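Local coordinates for fatty acid multifunctional protein (atmfp2) (Arabidopsis thaliana, PDB 2WTB) that catalyses the hydration of long-chain enoyl-CoA and the oxidation of 3-hydroxyacyl-CoA in peroxisomal fatty acid beta-oxidation during seed germination, at residues V498-F503 and A639-A644; M11-G14 and V18-I21; G326-L331 and V338-V343; M245-M250 and D281-L286. All coordinates share one frame; numbering follows the deposited sequence.

Contact 1: V498-F503 and A639-A644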
loop_
_atom_site.group_PDB
_atom_site.type_symbol
_atom_site.label_atom_id
_atom_site.label_comp_id
_atom_site.label_asym_id
_atom_site.label_seq_id
_atom_site.Cartn_x
_atom_site.Cartn_y
_atom_site.Cartn_z
ATOM N N VAL A 498 -3.791 -9.013 -13.274
ATOM C CA VAL A 498 -4.886 -8.323 -12.595
ATOM C C VAL A 498 -6.247 -8.545 -13.255
ATOM O O VAL A 498 -7.168 -9.069 -12.632
ATOM C CB VAL A 498 -4.614 -6.810 -12.493
ATOM C CG1 VAL A 498 -5.776 -6.109 -11.810
ATOM C CG2 VAL A 498 -3.314 -6.559 -11.745
ATOM N N ASN A 499 -6.370 -8.140 -14.515
ATOM C CA ASN A 499 -7.632 -8.266 -15.234
ATOM C C ASN A 499 -8.065 -9.711 -15.457
ATOM O O ASN A 499 -9.246 -10.030 -15.352
ATOM C CB ASN A 499 -7.570 -7.520 -16.567
ATOM C CG ASN A 499 -7.555 -6.017 -16.387
ATOM O OD1 ASN A 499 -7.390 -5.266 -17.348
ATOM N ND2 ASN A 499 -7.730 -5.570 -15.149
ATOM N N ARG A 500 -7.111 -10.583 -15.766
ATOM C CA ARG A 500 -7.419 -11.997 -15.952
ATOM C C ARG A 500 -7.900 -12.620 -14.647
ATOM O O ARG A 500 -8.727 -13.528 -14.641
ATOM C CB ARG A 500 -6.198 -12.759 -16.464
ATOM C CG ARG A 500 -6.436 -14.254 -16.576
ATOM C CD ARG A 500 -5.163 -15.012 -16.893
ATOM N NE ARG A 500 -5.382 -16.455 -16.858
ATOM C CZ ARG A 500 -4.421 -17.359 -17.012
ATOM N NH1 ARG A 500 -3.169 -16.971 -17.213
ATOM N NH2 ARG A 500 -4.713 -18.651 -16.963
ATOM N N MET A 501 -7.367 -12.118 -13.541
ATOM C CA MET A 501 -7.672 -12.635 -12.219
ATOM C C MET A 501 -9.134 -12.395 -11.859
ATOM O O MET A 501 -9.813 -13.282 -11.339
ATOM C CB MET A 501 -6.781 -11.940 -11.196
ATOM C CG MET A 501 -6.326 -12.803 -10.046
ATOM S SD MET A 501 -5.211 -11.870 -8.983
ATOM C CE MET A 501 -4.541 -13.182 -7.975
ATOM N N PHE A 502 -9.614 -11.189 -12.145
ATOM C CA PHE A 502 -10.938 -10.764 -11.707
ATOM C C PHE A 502 -12.007 -10.799 -12.796
ATOM O O PHE A 502 -13.110 -10.287 -12.601
ATOM C CB PHE A 502 -10.870 -9.361 -11.095
ATOM C CG PHE A 502 -10.369 -9.344 -9.682
ATOM C CD1 PHE A 502 -11.247 -9.487 -8.623
ATOM C CD2 PHE A 502 -9.022 -9.194 -9.411
ATOM C CE1 PHE A 502 -10.791 -9.476 -7.319
ATOM C CE2 PHE A 502 -8.561 -9.181 -8.110
ATOM C CZ PHE A 502 -9.447 -9.322 -7.063
ATOM N N PHE A 503 -11.696 -11.400 -13.940
ATOM C CA PHE A 503 -12.691 -11.485 -15.002
ATOM C C PHE A 503 -13.865 -12.404 -14.636
ATOM O O PHE A 503 -15.001 -12.128 -15.019
ATOM C CB PHE A 503 -12.065 -11.849 -16.360
ATOM C CG PHE A 503 -12.016 -13.325 -16.647
ATOM C CD1 PHE A 503 -13.170 -14.025 -16.962
ATOM C CD2 PHE A 503 -10.809 -14.005 -16.637
ATOM C CE1 PHE A 503 -13.125 -15.380 -17.234
ATOM C CE2 PHE A 503 -10.755 -15.359 -16.910
ATOM C CZ PHE A 503 -11.914 -16.047 -17.211
ATOM N N ALA A 639 -6.666 -17.376 -10.127
ATOM C CA ALA A 639 -5.390 -16.974 -9.556
ATOM C C ALA A 639 -4.425 -18.153 -9.543
ATOM O O ALA A 639 -3.222 -17.984 -9.738
ATOM C CB ALA A 639 -5.585 -16.437 -8.150
ATOM N N CYS A 640 -4.961 -19.347 -9.314
ATOM C CA CYS A 640 -4.151 -20.557 -9.278
ATOM C C CYS A 640 -3.642 -20.936 -10.663
ATOM O O CYS A 640 -2.504 -21.373 -10.812
ATOM C CB CYS A 640 -4.934 -21.714 -8.660
ATOM S SG CYS A 640 -5.202 -21.540 -6.885
ATOM N N ARG A 641 -4.492 -20.772 -11.673
ATOM C CA ARG A 641 -4.077 -20.972 -13.055
ATOM C C ARG A 641 -2.918 -20.031 -13.371
ATOM O O ARG A 641 -1.890 -20.445 -13.911
ATOM C CB ARG A 641 -5.236 -20.698 -14.013
ATOM C CG ARG A 641 -6.422 -21.639 -13.871
ATOM C CD ARG A 641 -7.407 -21.442 -15.018
ATOM N NE ARG A 641 -8.480 -22.433 -15.014
ATOM C CZ ARG A 641 -9.678 -22.233 -14.476
ATOM N NH1 ARG A 641 -9.959 -21.075 -13.891
ATOM N NH2 ARG A 641 -10.597 -23.188 -14.519
ATOM N N VAL A 642 -3.096 -18.761 -13.022
ATOM C CA VAL A 642 -2.064 -17.753 -13.226
ATOM C C VAL A 642 -0.780 -18.110 -12.488
ATOM O O VAL A 642 0.317 -17.985 -13.033
ATOM C CB VAL A 642 -2.544 -16.362 -12.767
ATOM C CG1 VAL A 642 -1.362 -15.427 -12.560
ATOM C CG2 VAL A 642 -3.524 -15.784 -13.773
ATOM N N PHE A 643 -0.922 -18.557 -11.246
ATOM C CA PHE A 643 0.230 -18.899 -10.422
ATOM C C PHE A 643 0.932 -20.156 -10.924
ATOM O O PHE A 643 2.162 -20.229 -10.943
ATOM C CB PHE A 643 -0.195 -19.079 -8.967
ATOM C CG PHE A 643 0.933 -19.432 -8.047
ATOM C CD1 PHE A 643 2.103 -18.692 -8.051
ATOM C CD2 PHE A 643 0.821 -20.494 -7.170
ATOM C CE1 PHE A 643 3.145 -19.012 -7.205
ATOM C CE2 PHE A 643 1.858 -20.816 -6.318
ATOM C CZ PHE A 643 3.021 -20.074 -6.336
ATOM N N ALA A 644 0.143 -21.144 -11.328
ATOM C CA ALA A 644 0.682 -22.411 -11.803
ATOM C C ALA A 644 1.377 -22.250 -13.148
ATOM O O ALA A 644 2.466 -22.781 -13.362
ATOM C CB ALA A 644 -0.421 -23.447 -11.900
#
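Arg500 and Met501 reach from the first turns of helix 498-514 to Val642, Arg641 and Ala639 at the end of helix 624-644, joining two helices of the helical C-terminal part of the dehydrogenase. The segments run closer to antiparallel than perpendicular, at 143° with axes 9.6 Å apart, and the longer side chains of helix 498-514 cover most of the distance. Arg500 does so. Its CB is aimed at the other helix, and CG, opposite the backbone N (chi1 176°), starts an extended chain. CB and CG lead in, and Arg500 CD makes the first close contact, 3.6 Å from Val642 CG2. That methyl then lies over one face of the guanidinium, 3.3 Å above its plane and shifted toward the rim, where it meets NE, CZ and NH1. At the tip, Arg500 NH2 passes Arg641 CB at 3.6 Å. The two arginines cross at about a right angle, yet their charges do not oppose one another unrelieved: Glu638 takes Arg500 NE with one carboxylate oxygen and Arg641 NH1 with the other, while Glu645 holds Arg500 NH1. A long, extended arginine suits this place because its aliphatic stem and flat face accept a valine methyl while its N-H groups serve carboxylates. Beside this polar cluster, slender Met501 and small Ala639 make the purely apolar part, near Leu654 and Ile671. The methionine runs straight beyond CG and ends with Met501 CE 3.4 Å from Ala639 CB.

Contact 2: M11-G14 and V18-I21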
loop_
_atom_site.group_PDB
_atom_site.type_symbol
_atom_site.label_atom_id
_atom_site.label_comp_id
_atom_site.label_asym_id
_atom_site.label_seq_id
_atom_site.Cartn_x
_atom_site.Cartn_y
_atom_site.Cartn_z
ATOM N N MET A 11 27.705 4.251 24.028
ATOM C CA MET A 11 27.591 5.352 24.981
ATOM C C MET A 11 28.945 5.998 25.248
ATOM O O MET A 11 29.937 5.307 25.482
ATOM C CB MET A 11 26.967 4.873 26.296
ATOM C CG MET A 11 27.087 5.871 27.439
ATOM S SD MET A 11 26.492 5.218 29.015
ATOM C CE MET A 11 24.761 5.650 28.939
ATOM N N GLU A 12 28.979 7.326 25.208
ATOM C CA GLU A 12 30.202 8.072 25.478
ATOM C C GLU A 12 29.929 9.226 26.437
ATOM O O GLU A 12 28.994 10.000 26.240
ATOM C CB GLU A 12 30.809 8.593 24.175
ATOM C CG GLU A 12 31.172 7.490 23.193
ATOM C CD GLU A 12 31.773 8.023 21.910
ATOM O OE1 GLU A 12 31.792 9.259 21.732
ATOM O OE2 GLU A 12 32.225 7.205 21.079
ATOM N N VAL A 13 30.746 9.332 27.478
ATOM C CA VAL A 13 30.568 10.370 28.485
ATOM C C VAL A 13 31.477 11.563 28.221
ATOM O O VAL A 13 32.701 11.451 28.292
ATOM C CB VAL A 13 30.852 9.841 29.901
ATOM C CG1 VAL A 13 30.618 10.939 30.923
ATOM C CG2 VAL A 13 29.986 8.628 30.199
ATOM N N GLY A 14 30.870 12.705 27.919
ATOM C CA GLY A 14 31.621 13.916 27.651
ATOM C C GLY A 14 32.292 14.454 28.898
ATOM O O GLY A 14 32.125 13.907 29.989
ATOM N N VAL A 18 27.792 14.564 30.586
ATOM C CA VAL A 18 26.632 14.077 29.848
ATOM C C VAL A 18 26.961 12.808 29.064
ATOM O O VAL A 18 27.938 12.761 28.314
ATOM C CB VAL A 18 26.080 15.137 28.876
ATOM C CG1 VAL A 18 24.789 14.644 28.246
ATOM C CG2 VAL A 18 25.851 16.453 29.598
ATOM N N ALA A 19 26.138 11.781 29.243
ATOM C CA ALA A 19 26.310 10.530 28.519
ATOM C C ALA A 19 25.461 10.520 27.249
ATOM O O ALA A 19 24.235 10.611 27.309
ATOM C CB ALA A 19 25.955 9.345 29.412
ATOM N N VAL A 20 26.124 10.411 26.101
ATOM C CA VAL A 20 25.443 10.358 24.812
ATOM C C VAL A 20 25.344 8.921 24.317
ATOM O O VAL A 20 26.359 8.251 24.132
ATOM C CB VAL A 20 26.187 11.184 23.750
ATOM C CG1 VAL A 20 25.415 11.182 22.439
ATOM C CG2 VAL A 20 26.415 12.602 24.245
ATOM N N ILE A 21 24.119 8.454 24.098
ATOM C CA ILE A 21 23.881 7.097 23.625
ATOM C C ILE A 21 23.404 7.110 22.179
ATOM O O ILE A 21 22.361 7.690 21.871
ATOM C CB ILE A 21 22.820 6.387 24.484
ATOM C CG1 ILE A 21 23.216 6.423 25.959
ATOM C CG2 ILE A 21 22.613 4.954 24.014
ATOM C CD1 ILE A 21 22.220 5.741 26.856
#
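Residues 11-13 and 18-21 pair as the antiparallel arms of a beta hairpin, in which Glu12 faces Val20 as a hydrogen-bonded pair, flanked by the non-hydrogen-bonded pairs Met11-Ile21 and Val13-Ala19. Glu12 N gives its hydrogen to Val20 O at 3.0 Å, and Val20 N returns a nearly straight bond to Glu12 O (171°). Gly14 N closes the pattern on Val18 O at 3.0 Å, just before the chain turns back.

Met11, Val13, Ala19 and Ile21 share one face. Met11 leaves the backbone with CG opposite its N (chi1 167°), and its chain then bends at the thioether. This carries Met11 CE over the neighbouring strand, 3.3 Å from Ile21 CD1 and 3.9 Å from Ala19 CB. The small alanine accepts the flexible methionine above it, and Val13 CG2 lies 4.2 Å from Ala19 CB. Helix 33-46 packs on this face, touching Met11 and Ile21. Glu12 and Val20 point to the other face; there the exposed carboxylate suits the edge strand, while Val20 meets Arg198 of helix 193-205.

The backbone bonds therefore fix the register of this edge of the crotonase-type sheet, and adhesion between its side chains comes from apolar contacts on the helix 33-46 face.

Contact 3: G326-L331 and V338-V343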
loop_
_atom_site.group_PDB
_atom_site.type_symbol
_atom_site.label_atom_id
_atom_site.label_comp_id
_atom_site.label_asym_id
_atom_site.label_seq_id
_atom_site.Cartn_x
_atom_site.Cartn_y
_atom_site.Cartn_z
ATOM N N GLY A 326 -2.507 10.397 -18.725
ATOM C CA GLY A 326 -2.335 9.952 -17.355
ATOM C C GLY A 326 -0.894 9.585 -17.060
ATOM O O GLY A 326 -0.323 10.028 -16.064
ATOM N N ILE A 327 -0.308 8.768 -17.932
ATOM C CA ILE A 327 1.086 8.365 -17.791
ATOM C C ILE A 327 1.988 9.590 -17.692
ATOM O O ILE A 327 2.745 9.743 -16.732
ATOM C CB ILE A 327 1.554 7.514 -18.988
ATOM C CG1 ILE A 327 0.491 6.482 -19.368
ATOM C CG2 ILE A 327 2.882 6.840 -18.677
ATOM C CD1 ILE A 327 0.212 5.470 -18.291
ATOM N N ALA A 328 1.897 10.457 -18.693
ATOM C CA ALA A 328 2.703 11.670 -18.740
ATOM C C ALA A 328 2.656 12.416 -17.412
ATOM O O ALA A 328 3.678 12.896 -16.924
ATOM C CB ALA A 328 2.237 12.568 -19.874
ATOM N N THR A 329 1.464 12.505 -16.829
ATOM C CA THR A 329 1.286 13.171 -15.544
ATOM C C THR A 329 2.158 12.533 -14.470
ATOM O O THR A 329 2.904 13.221 -13.773
ATOM C CB THR A 329 -0.186 13.135 -15.087
ATOM O OG1 THR A 329 -0.983 13.945 -15.960
ATOM C CG2 THR A 329 -0.314 13.655 -13.662
ATOM N N ALA A 330 2.062 11.213 -14.345
ATOM C CA ALA A 330 2.841 10.473 -13.357
ATOM C C ALA A 330 4.342 10.677 -13.548
ATOM O O ALA A 330 5.093 10.778 -12.577
ATOM C CB ALA A 330 2.496 8.994 -13.418
ATOM N N LEU A 331 4.771 10.740 -14.805
ATOM C CA LEU A 331 6.189 10.859 -15.129
ATOM C C LEU A 331 6.778 12.229 -14.785
ATOM O O LEU A 331 7.781 12.315 -14.077
ATOM C CB LEU A 331 6.434 10.521 -16.604
ATOM C CG LEU A 331 6.377 9.037 -16.985
ATOM C CD1 LEU A 331 6.295 8.864 -18.496
ATOM C CD2 LEU A 331 7.574 8.287 -16.423
ATOM N N VAL A 338 9.066 14.584 -20.365
ATOM C CA VAL A 338 8.148 13.780 -21.162
ATOM C C VAL A 338 7.712 14.495 -22.436
ATOM O O VAL A 338 7.461 15.700 -22.434
ATOM C CB VAL A 338 6.903 13.376 -20.348
ATOM C CG1 VAL A 338 5.819 12.818 -21.259
ATOM C CG2 VAL A 338 7.281 12.365 -19.280
ATOM N N ILE A 339 7.622 13.739 -23.523
ATOM C CA ILE A 339 7.211 14.291 -24.804
ATOM C C ILE A 339 6.064 13.489 -25.413
ATOM O O ILE A 339 6.192 12.289 -25.654
ATOM C CB ILE A 339 8.390 14.345 -25.792
ATOM C CG1 ILE A 339 7.881 14.507 -27.223
ATOM C CG2 ILE A 339 9.241 13.093 -25.676
ATOM C CD1 ILE A 339 8.964 14.370 -28.265
ATOM N N LEU A 340 4.939 14.158 -25.647
ATOM C CA LEU A 340 3.777 13.519 -26.258
ATOM C C LEU A 340 3.772 13.682 -27.772
ATOM O O LEU A 340 4.019 14.771 -28.289
ATOM C CB LEU A 340 2.478 14.093 -25.689
ATOM C CG LEU A 340 1.843 13.377 -24.497
ATOM C CD1 LEU A 340 2.790 13.359 -23.309
ATOM C CD2 LEU A 340 0.522 14.038 -24.129
ATOM N N LYS A 341 3.489 12.593 -28.477
ATOM C CA LYS A 341 3.290 12.663 -29.917
ATOM C C LYS A 341 1.853 12.311 -30.282
ATOM O O LYS A 341 1.301 11.325 -29.796
ATOM C CB LYS A 341 4.247 11.735 -30.662
ATOM C CG LYS A 341 4.024 11.763 -32.162
ATOM C CD LYS A 341 4.546 10.517 -32.839
ATOM C CE LYS A 341 3.858 10.316 -34.180
ATOM N NZ LYS A 341 2.389 10.121 -34.021
ATOM N N GLU A 342 1.254 13.127 -31.141
ATOM C CA GLU A 342 -0.104 12.882 -31.609
ATOM C C GLU A 342 -0.186 12.967 -33.127
ATOM O O GLU A 342 0.795 13.295 -33.794
ATOM C CB GLU A 342 -1.078 13.874 -30.974
ATOM C CG GLU A 342 -1.700 13.389 -29.677
ATOM C CD GLU A 342 -2.736 12.304 -29.899
ATOM O OE1 GLU A 342 -2.617 11.551 -30.889
ATOM O OE2 GLU A 342 -3.673 12.202 -29.079
ATOM N N VAL A 343 -1.363 12.668 -33.666
ATOM C CA VAL A 343 -1.579 12.737 -35.104
ATOM C C VAL A 343 -1.883 14.168 -35.536
ATOM O O VAL A 343 -1.073 14.807 -36.206
ATOM C CB VAL A 343 -2.731 11.819 -35.544
ATOM C CG1 VAL A 343 -2.859 11.824 -37.059
ATOM C CG2 VAL A 343 -2.508 10.408 -35.027
#
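No flat group lies between Ala328 and Leu331 of helix 326-331 and Val338 and Leu340 of strand 338-341; the faces that meet are those of a helix and a sheet, lined by aliphatic carbons. The only carboxylate is Glu342's, beyond the strand's end and away from the interface, where Glu342 OE1 accepts Val343 N at 3.2 Å from the anti side, 28° out of its plane.

Val338 serves both helix residues with its fork. With its CG1 opposite the backbone N (chi1 167°), Val338 CG1 meets Ala328 CB at 3.8 Å, and Val338 CG2 approaches Leu331 CB at 3.4 Å. The leucine crosses the valine at about a right angle and also lays Leu331 CD1 against Val338 CG2, 3.7 Å away. Farther along the strand, Leu340 CD1 bends to within 3.6 Å of Ala328 CB. A branched valine suits a strand, and its two methyls reach two residues one helix turn apart; alanine, one turn before Leu331, lets the strand's bulkier groups come close. Ile317 of strand 315-318 touches both Leu331 and Val338 and so continues the core.

Helix and strand run nearly antiparallel, at 168°, as expected where the helix of a right-handed beta-alpha-beta crossover packs on the strand that follows it, the unit that opens an NAD-binding Rossmann fold.

Contact 4: M245-M250 and D281-L286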
loop_
_atom_site.group_PDB
_atom_site.type_symbol
_atom_site.label_atom_id
_atom_site.label_comp_id
_atom_site.label_asym_id
_atom_site.label_seq_id
_atom_site.Cartn_x
_atom_site.Cartn_y
_atom_site.Cartn_z
ATOM N N MET A 245 -12.048 -4.477 11.126
ATOM C CA MET A 245 -10.885 -4.632 11.996
ATOM C C MET A 245 -11.174 -4.201 13.432
ATOM O O MET A 245 -11.951 -3.277 13.670
ATOM C CB MET A 245 -9.692 -3.857 11.432
ATOM C CG MET A 245 -9.218 -4.369 10.081
ATOM S SD MET A 245 -8.000 -3.300 9.292
ATOM C CE MET A 245 -9.008 -1.896 8.826
ATOM N N LYS A 246 -10.537 -4.877 14.383
ATOM C CA LYS A 246 -10.801 -4.643 15.798
ATOM C C LYS A 246 -9.687 -3.867 16.495
ATOM O O LYS A 246 -9.937 -3.136 17.455
ATOM C CB LYS A 246 -11.026 -5.972 16.520
ATOM C CG LYS A 246 -12.285 -6.708 16.092
ATOM C CD LYS A 246 -12.437 -8.022 16.843
ATOM C CE LYS A 246 -13.627 -8.818 16.329
ATOM N NZ LYS A 246 -13.760 -10.130 17.024
ATOM N N HIS A 247 -8.459 -4.023 16.008
ATOM C CA HIS A 247 -7.298 -3.438 16.676
ATOM C C HIS A 247 -7.415 -1.941 16.996
ATOM O O HIS A 247 -6.948 -1.504 18.045
ATOM C CB HIS A 247 -5.996 -3.753 15.922
ATOM C CG HIS A 247 -6.023 -3.376 14.473
ATOM N ND1 HIS A 247 -5.385 -2.257 13.986
ATOM C CD2 HIS A 247 -6.607 -3.974 13.409
ATOM C CE1 HIS A 247 -5.578 -2.178 12.680
ATOM N NE2 HIS A 247 -6.315 -3.207 12.307
ATOM N N PRO A 248 -8.032 -1.149 16.101
ATOM C CA PRO A 248 -8.190 0.273 16.429
ATOM C C PRO A 248 -8.996 0.483 17.710
ATOM O O PRO A 248 -8.597 1.271 18.566
ATOM C CB PRO A 248 -8.954 0.828 15.225
ATOM C CG PRO A 248 -8.615 -0.096 14.109
ATOM C CD PRO A 248 -8.504 -1.451 14.738
ATOM N N LEU A 249 -10.116 -0.220 17.837
ATOM C CA LEU A 249 -10.943 -0.114 19.032
ATOM C C LEU A 249 -10.187 -0.632 20.246
ATOM O O LEU A 249 -10.301 -0.082 21.341
ATOM C CB LEU A 249 -12.244 -0.896 18.855
ATOM C CG LEU A 249 -13.041 -0.584 17.590
ATOM C CD1 LEU A 249 -14.205 -1.548 17.449
ATOM C CD2 LEU A 249 -13.522 0.861 17.597
ATOM N N MET A 250 -9.415 -1.695 20.044
ATOM C CA MET A 250 -8.597 -2.258 21.109
ATOM C C MET A 250 -7.539 -1.256 21.552
ATOM O O MET A 250 -7.122 -1.246 22.711
ATOM C CB MET A 250 -7.929 -3.553 20.648
ATOM C CG MET A 250 -8.900 -4.663 20.278
ATOM S SD MET A 250 -8.061 -6.149 19.690
ATOM C CE MET A 250 -9.451 -7.256 19.462
ATOM N N ASP A 281 -6.390 -12.470 13.170
ATOM C CA ASP A 281 -6.226 -13.002 11.820
ATOM C C ASP A 281 -6.107 -11.896 10.776
ATOM O O ASP A 281 -5.589 -12.116 9.682
ATOM C CB ASP A 281 -7.381 -13.941 11.461
ATOM C CG ASP A 281 -7.194 -15.337 12.025
ATOM O OD1 ASP A 281 -6.149 -15.585 12.662
ATOM O OD2 ASP A 281 -8.090 -16.186 11.830
ATOM N N THR A 282 -6.589 -10.707 11.118
ATOM C CA THR A 282 -6.535 -9.576 10.200
ATOM C C THR A 282 -5.208 -8.830 10.292
ATOM O O THR A 282 -4.816 -8.125 9.362
ATOM C CB THR A 282 -7.677 -8.592 10.464
ATOM O OG1 THR A 282 -7.691 -8.241 11.852
ATOM C CG2 THR A 282 -9.003 -9.224 10.094
ATOM N N THR A 283 -4.521 -8.977 11.419
ATOM C CA THR A 283 -3.227 -8.333 11.592
ATOM C C THR A 283 -2.140 -9.186 10.951
ATOM O O THR A 283 -1.141 -8.665 10.457
ATOM C CB THR A 283 -2.907 -8.077 13.077
ATOM O OG1 THR A 283 -2.508 -9.301 13.705
ATOM C CG2 THR A 283 -4.129 -7.519 13.786
ATOM N N LYS A 284 -2.342 -10.501 10.959
ATOM C CA LYS A 284 -1.464 -11.407 10.235
ATOM C C LYS A 284 -1.608 -11.122 8.750
ATOM O O LYS A 284 -0.643 -11.208 7.987
ATOM C CB LYS A 284 -1.828 -12.863 10.520
ATOM C CG LYS A 284 -1.605 -13.299 11.955
ATOM C CD LYS A 284 -2.144 -14.704 12.182
ATOM C CE LYS A 284 -2.015 -15.125 13.637
ATOM N NZ LYS A 284 -2.601 -16.472 13.878
ATOM N N GLY A 285 -2.829 -10.781 8.351
ATOM C CA GLY A 285 -3.110 -10.410 6.979
ATOM C C GLY A 285 -2.436 -9.104 6.617
ATOM O O GLY A 285 -1.844 -8.980 5.544
ATOM N N LEU A 286 -2.518 -8.129 7.519
ATOM C CA LEU A 286 -1.905 -6.823 7.301
ATOM C C LEU A 286 -0.381 -6.903 7.315
ATOM O O LEU A 286 0.294 -6.185 6.579
ATOM C CB LEU A 286 -2.384 -5.816 8.349
ATOM C CG LEU A 286 -3.817 -5.308 8.193
ATOM C CD1 LEU A 286 -4.189 -4.407 9.355
ATOM C CD2 LEU A 286 -3.980 -4.577 6.873
#
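The N-terminal turns of two helices, 247-260 and 281-294, come together here in the run of helices between the hydratase sheet and the NAD-binding fold, with His247, Thr283 and Leu286 in contact; Met245, in the loop just before the first helix, also takes part. Leu286 is turned toward its partners, and one methyl makes the two closer contacts: Leu286 CD1 lies 3.8 Å from His247 NE2 and 4.0 Å from Met245 SD. The imidazole meets this methyl obliquely, and Thr283 CG2 is a looser neighbour, 4.3 Å from His247 CD2.

The histidine's own segment sets its ring. With CG lodged between the backbone N and the carbonyl carbon (chi1 53°), the imidazole folds back so that Pro248 CD sits over the centre of one face, 3.1 Å above it. His247 NE2 also makes a weak hydrogen bond to Met245 SD, at 3.5 Å. Proline fits the first turn of a helix, where no amide hydrogen is required of it, and doubles as a platform for the ring. Thr283 turns its hydroxyl to the carbonyl oxygens of Val277 and Leu280, leaving its methyl for the histidine.

His247 lies about 8 Å, side chain to side chain, from Glu139, the predicted proton acceptor. No hydrogen bond joins 245-250 to 281-286, so the contact rests on dispersion, with a soft sulfur, a ring and two methyls fitted together.

Along the chain the order is contact 2, contact 4, contact 3, contact 1, each closing before the next opens. Contact 2 forms the edge of the hydratase sheet and contact 4 belongs to the helices between that sheet and the NAD-binding fold, their centres 40 Å apart. Contact 3 packs a helix on the Rossmann sheet, centre to centre about 41 Å from contact 4 and on the opposite side of the chain's centre. Contact 1 is in the helical C-terminal part, with its centre 27 Å from that of contact 4 and 30 Å from that of contact 3. None touches another; each packs a different part of one chain, which carries epimerase and isomerase activities in its N-terminal region, where the hydratase-family fold also lies, and dehydrogenase activity in its C-terminal region.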